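Carboxylesterase (Ferroplasma acidiphilum, PDB 3WJ2) probably hydrolyses carboxylic esters as an alpha/beta-hydrolase-fold carboxylesterase. Local coordinates at residues Pro185-Asp190 / Ser230-Asp235; Lys109-Glu114 / Phe144-Arg149. One frame throughout, in Å; residues are numbered along the deposited sequence.

Both contacts lie within the alpha/beta hydrolase fold of this chain, but at separate places, their centres about 27 Å apart and their nearest atoms about 15 Å apart. Contact 2 comes first and is complete before contact 1 begins: it joins strand 109-113 to the loop that leads from helix 125-139 into strand 150-155. In contact 1, the loop after strand 180-183 meets the loop that precedes strand 243-248, and these two strands are neighbours in the sheet. Both contacts thus hold connections of the same mixed sheet without touching each other. Contact 1 also borders a second subunit, whereas contact 2 is buried within one chain.

Contact 1: Pro185-Asp190 / Ser230-Asp235; sequences PSLAPD and SPLVAD
Leu187 and Leu232 are joined by the single hydrogen bond between these two loop segments, from Leu232 N to Leu187 O at 3.2 Å. It is nearly straight, 168° at the hydrogen, with the donor tilted 19° from the carbonyl plane. Leu187 O also has Ser230 CB at 3.2 Å, so the carbonyl lies close against the residues at the entry to the 3-10 segment 231-233. Pro231 N is about as near but has no hydrogen to give. Within that turn, Val233 N bonds back to Ser230 O.

Apolar contacts accompany this bond. Leu232 sends CD1 against two residues: it lies 3.5 Å from Ala188 CB, tighter than usual for two carbons, and 3.8 Å from Leu187 CB. The side chains of Leu187 and Pro231 cross at about a right angle. With Leu187 CG anti to its own carbonyl carbon (chi1 -70°), the branch beyond it brings CD2 to 4.0 Å from Pro231 CG. An alanine in place of Leu232 would lack CD1, and the loss would probably open a gap beside Ala188 CB and Leu187 CB. Pro189, centre of an inverse gamma turn, touches Val233 loosely, CD to CG1 at 4.4 Å.

Phe192 of the second subunit packs on Ala188, Pro189 and Leu232, and Asn191 of that subunit bonds to Leu232 O. Helix 254-266 packs on both segments, with Tyr260 against Leu187 and Pro231, and helix 157-172 meets Pro231 through Asn160 and Leu167. Loop 185-190 follows strand 180-183 and loop 230-235 precedes strand 243-248, its neighbour in the sheet.

Contact 2: Lys109-Glu114 / Phe144-Arg149; sequences KIISIE and FGIEGR
Lys109 NZ is gripped by several groups: a salt bridge to Asp71, a hydrogen bond to the carbonyl oxygen of Ala75, and a water that accepts from NZ at 2.7 Å. The water lies at a hydrogen-bonding distance of 3.1 Å from Gly145 O, one of the acceptors competing for its protons, while NZ itself stays 3.7 Å from Gly145 O. The lysine chain is extended through CE, and the bend at its last torsion (chi4 44°) sets NZ where it meets Asp71, Ala75 O and the water. Its CE lies 3.2 Å from Phe144 O.

Strands 109-113 and 150-155 run parallel with strand 78-82 between them, and helix 125-139 connects them in a beta-alpha-beta crossover; the contact pairs its first strand with the loop leading into its second. On its other flank strand 109-113 is bonded to strand 63-71, Ile110 with Tyr70.

Away from the ammonium the contact is apolar. Lys109 CD meets Ile146 CG1 at 4.0 Å, the two side chains lying at an oblique angle. Ile111 and Ile146 reach tip to tip, CD1 to CD1 at 3.9 Å. Ile111 CD1 also approaches Phe144 CD1 obliquely at 4.5 Å. Ile137 of helix 125-139 packs on Phe144 and Ile146.

Contact 1: Pro185-Asp190 / Ser230-Asp235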
loop_
_atom_site.group_PDB
_atom_site.type_symbol
_atom_site.label_atom_id
_atom_site.label_comp_id
_atom_site.label_asym_id
_atom_site.label_seq_id
_atom_site.Cartn_x
_atom_site.Cartn_y
_atom_site.Cartn_z
ATOM N N PRO B 185 15.592 6.717 10.081
ATOM C CA PRO B 185 16.920 6.113 9.989
ATOM C C PRO B 185 17.057 5.139 8.759
ATOM O O PRO B 185 16.029 4.571 8.302
ATOM C CB PRO B 185 16.952 5.170 11.217
ATOM C CG PRO B 185 15.476 4.991 11.635
ATOM C CD PRO B 185 14.779 6.339 11.235
ATOM N N SER B 186 18.278 4.935 8.296
ATOM C CA SER B 186 18.603 3.790 7.422
ATOM C C SER B 186 18.685 2.602 8.446
ATOM O O SER B 186 19.155 2.770 9.600
ATOM C CB SER B 186 19.838 4.020 6.558
ATOM O OG SER B 186 20.877 4.492 7.456
ATOM N N LEU B 187 18.095 1.466 8.188
ATOM C CA LEU B 187 18.181 0.424 9.183
ATOM C C LEU B 187 18.534 -0.978 8.621
ATOM O O LEU B 187 18.737 -1.954 9.395
ATOM C CB LEU B 187 16.836 0.241 9.846
ATOM C CG LEU B 187 16.389 1.423 10.775
ATOM C CD1 LEU B 187 14.834 1.262 11.022
ATOM C CD2 LEU B 187 17.181 1.480 12.030
ATOM N N ALA B 188 18.267 -1.158 7.348
ATOM C CA ALA B 188 18.256 -2.528 6.758
ATOM C C ALA B 188 19.007 -2.523 5.430
ATOM O O ALA B 188 19.152 -1.484 4.704
ATOM C CB ALA B 188 16.766 -3.001 6.531
ATOM N N PRO B 189 19.401 -3.770 5.014
ATOM C CA PRO B 189 20.037 -3.879 3.727
ATOM C C PRO B 189 18.981 -3.889 2.642
ATOM O O PRO B 189 18.787 -4.965 2.010
ATOM C CB PRO B 189 20.696 -5.262 3.780
ATOM C CG PRO B 189 19.758 -6.093 4.693
ATOM C CD PRO B 189 19.330 -5.066 5.741
ATOM N N ASP B 190 18.489 -2.739 2.207
ATOM C CA ASP B 190 17.202 -2.781 1.335
ATOM C C ASP B 190 17.331 -2.251 -0.070
ATOM O O ASP B 190 17.485 -1.034 -0.291
ATOM C CB ASP B 190 16.109 -2.061 2.131
ATOM C CG ASP B 190 14.753 -2.047 1.417
ATOM O OD1 ASP B 190 14.628 -2.894 0.542
ATOM O OD2 ASP B 190 13.904 -1.208 1.827
ATOM N N SER B 230 23.208 -2.623 10.642
ATOM C CA SER B 230 21.791 -2.656 10.241
ATOM C C SER B 230 20.996 -3.207 11.416
ATOM O O SER B 230 20.898 -4.459 11.615
ATOM C CB SER B 230 21.459 -3.573 8.991
ATOM O OG SER B 230 22.082 -3.075 7.750
ATOM N N PRO B 231 20.385 -2.409 12.261
ATOM C CA PRO B 231 19.662 -2.845 13.451
ATOM C C PRO B 231 18.552 -3.850 13.143
ATOM O O PRO B 231 18.173 -4.621 14.028
ATOM C CB PRO B 231 19.049 -1.513 14.006
ATOM C CG PRO B 231 20.177 -0.528 13.666
ATOM C CD PRO B 231 20.643 -0.949 12.241
ATOM N N LEU B 232 18.020 -3.833 11.913
ATOM C CA LEU B 232 16.937 -4.759 11.629
ATOM C C LEU B 232 17.466 -6.178 11.598
ATOM O O LEU B 232 16.634 -7.079 11.583
ATOM C CB LEU B 232 16.229 -4.387 10.283
ATOM C CG LEU B 232 15.112 -3.441 10.619
ATOM C CD1 LEU B 232 14.631 -2.746 9.275
ATOM C CD2 LEU B 232 13.863 -4.144 11.299
ATOM N N VAL B 233 18.773 -6.396 11.585
ATOM C CA VAL B 233 19.271 -7.807 11.619
ATOM C C VAL B 233 19.381 -8.343 13.041
ATOM O O VAL B 233 19.751 -9.549 13.184
ATOM C CB VAL B 233 20.531 -7.997 10.699
ATOM C CG1 VAL B 233 20.254 -7.523 9.263
ATOM C CG2 VAL B 233 21.671 -7.366 11.245
ATOM N N ALA B 234 19.153 -7.532 14.097
ATOM C CA ALA B 234 19.168 -7.983 15.520
ATOM C C ALA B 234 18.147 -9.102 15.665
ATOM O O ALA B 234 17.155 -9.160 14.969
ATOM C CB ALA B 234 18.814 -6.877 16.477
ATOM N N ASP B 235 18.438 -10.011 16.558
ATOM C CA ASP B 235 17.444 -11.069 16.721
ATOM C C ASP B 235 16.528 -10.827 17.935
ATOM O O ASP B 235 15.576 -11.580 18.147
ATOM C CB ASP B 235 18.121 -12.461 16.673
ATOM C CG ASP B 235 19.227 -12.591 17.671
ATOM O OD1 ASP B 235 19.139 -11.922 18.740
ATOM O OD2 ASP B 235 20.197 -13.372 17.379
#

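Contact 2: Lys109-Glu114 / Phe144-Arg149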
loop_
_atom_site.group_PDB
_atom_site.type_symbol
_atom_site.label_atom_id
_atom_site.label_comp_id
_atom_site.label_asym_id
_atom_site.label_seq_id
_atom_site.Cartn_x
_atom_site.Cartn_y
_atom_site.Cartn_z
ATOM N N LYS B 109 18.961 20.503 26.584
ATOM C CA LYS B 109 20.268 20.653 25.932
ATOM C C LYS B 109 20.279 19.723 24.688
ATOM O O LYS B 109 19.907 18.516 24.800
ATOM C CB LYS B 109 21.427 20.208 26.842
ATOM C CG LYS B 109 21.704 21.279 27.981
ATOM C CD LYS B 109 22.773 20.693 28.840
ATOM C CE LYS B 109 23.532 21.747 29.824
ATOM N NZ LYS B 109 22.605 22.676 30.507
ATOM N N ILE B 110 20.728 20.252 23.603
ATOM C CA ILE B 110 20.987 19.408 22.416
ATOM C C ILE B 110 22.527 19.449 22.187
ATOM O O ILE B 110 23.140 20.555 22.010
ATOM C CB ILE B 110 20.254 20.028 21.134
ATOM C CG1 ILE B 110 18.735 20.123 21.354
ATOM C CG2 ILE B 110 20.556 19.207 19.811
ATOM C CD1 ILE B 110 18.001 18.773 21.659
ATOM N N ILE B 111 23.142 18.274 22.059
ATOM C CA ILE B 111 24.589 18.219 21.860
ATOM C C ILE B 111 24.802 17.549 20.523
ATOM O O ILE B 111 24.666 16.317 20.384
ATOM C CB ILE B 111 25.335 17.455 23.007
ATOM C CG1 ILE B 111 24.973 18.153 24.357
ATOM C CG2 ILE B 111 26.885 17.440 22.718
ATOM C CD1 ILE B 111 25.572 17.389 25.607
ATOM N N SER B 112 25.202 18.329 19.534
ATOM C CA SER B 112 25.371 17.819 18.176
ATOM C C SER B 112 26.785 17.317 18.019
ATOM O O SER B 112 27.792 18.049 18.232
ATOM C CB SER B 112 25.011 18.964 17.210
ATOM O OG SER B 112 25.314 18.544 15.871
ATOM N N ILE B 113 26.925 16.015 17.716
ATOM C CA ILE B 113 28.250 15.377 17.692
ATOM C C ILE B 113 28.742 15.055 16.309
ATOM O O ILE B 113 28.010 14.508 15.459
ATOM C CB ILE B 113 28.219 14.077 18.538
ATOM C CG1 ILE B 113 27.950 14.445 20.004
ATOM C CG2 ILE B 113 29.531 13.296 18.439
ATOM C CD1 ILE B 113 27.309 13.291 20.772
ATOM N N GLU B 114 29.969 15.486 16.031
ATOM C CA GLU B 114 30.609 15.190 14.744
ATOM C C GLU B 114 31.341 13.876 14.722
ATOM O O GLU B 114 32.602 13.839 14.899
ATOM C CB GLU B 114 31.615 16.292 14.283
ATOM C CG GLU B 114 30.972 17.242 13.429
ATOM C CD GLU B 114 31.929 18.353 12.982
ATOM O OE1 GLU B 114 33.189 18.307 13.169
ATOM O OE2 GLU B 114 31.328 19.322 12.539
ATOM N N PHE B 144 29.431 18.739 31.457
ATOM C CA PHE B 144 28.552 19.390 30.506
ATOM C C PHE B 144 27.343 20.050 31.159
ATOM O O PHE B 144 26.466 20.581 30.439
ATOM C CB PHE B 144 28.071 18.372 29.440
ATOM C CG PHE B 144 29.207 17.779 28.626
ATOM C CD1 PHE B 144 29.558 18.309 27.377
ATOM C CD2 PHE B 144 29.940 16.716 29.136
ATOM C CE1 PHE B 144 30.603 17.762 26.659
ATOM C CE2 PHE B 144 30.974 16.171 28.468
ATOM C CZ PHE B 144 31.364 16.686 27.223
ATOM N N GLY B 145 27.316 20.078 32.493
ATOM C CA GLY B 145 26.184 20.710 33.217
ATOM C C GLY B 145 24.872 19.950 33.106
ATOM O O GLY B 145 23.786 20.519 33.241
ATOM N N ILE B 146 24.989 18.642 32.933
ATOM C CA ILE B 146 23.845 17.783 32.831
ATOM C C ILE B 146 23.646 17.157 34.188
ATOM O O ILE B 146 24.461 16.327 34.600
ATOM C CB ILE B 146 24.043 16.672 31.723
ATOM C CG1 ILE B 146 24.280 17.338 30.377
ATOM C CG2 ILE B 146 22.862 15.671 31.751
ATOM C CD1 ILE B 146 24.995 16.384 29.312
ATOM N N GLU B 147 22.553 17.537 34.846
ATOM C CA GLU B 147 22.125 16.951 36.115
ATOM C C GLU B 147 21.098 15.861 35.952
ATOM O O GLU B 147 20.972 14.997 36.837
ATOM C CB GLU B 147 21.573 18.066 37.066
ATOM C CG GLU B 147 22.629 19.154 37.378
ATOM C CD GLU B 147 23.972 18.558 37.832
ATOM O OE1 GLU B 147 23.945 17.672 38.713
ATOM O OE2 GLU B 147 25.061 18.947 37.300
ATOM N N GLY B 148 20.359 15.871 34.813
ATOM C CA GLY B 148 19.275 14.898 34.644
ATOM C C GLY B 148 19.682 13.801 33.674
ATOM O O GLY B 148 20.809 13.245 33.770
ATOM N N ARG B 149 18.762 13.503 32.760
ATOM C CA ARG B 149 18.886 12.281 31.916
ATOM C C ARG B 149 19.415 12.622 30.561
ATOM O O ARG B 149 19.495 13.803 30.204
ATOM C CB ARG B 149 17.538 11.561 31.734
ATOM C CG ARG B 149 16.908 11.056 33.075
ATOM C CD ARG B 149 15.643 10.128 32.944
ATOM N NE ARG B 149 15.218 9.535 34.230
ATOM C CZ ARG B 149 14.261 10.031 35.028
ATOM N NH1 ARG B 149 13.633 11.158 34.708
ATOM N NH2 ARG B 149 13.921 9.414 36.182
HETATM O O HOH W 1 23.226 23.579 33.020
#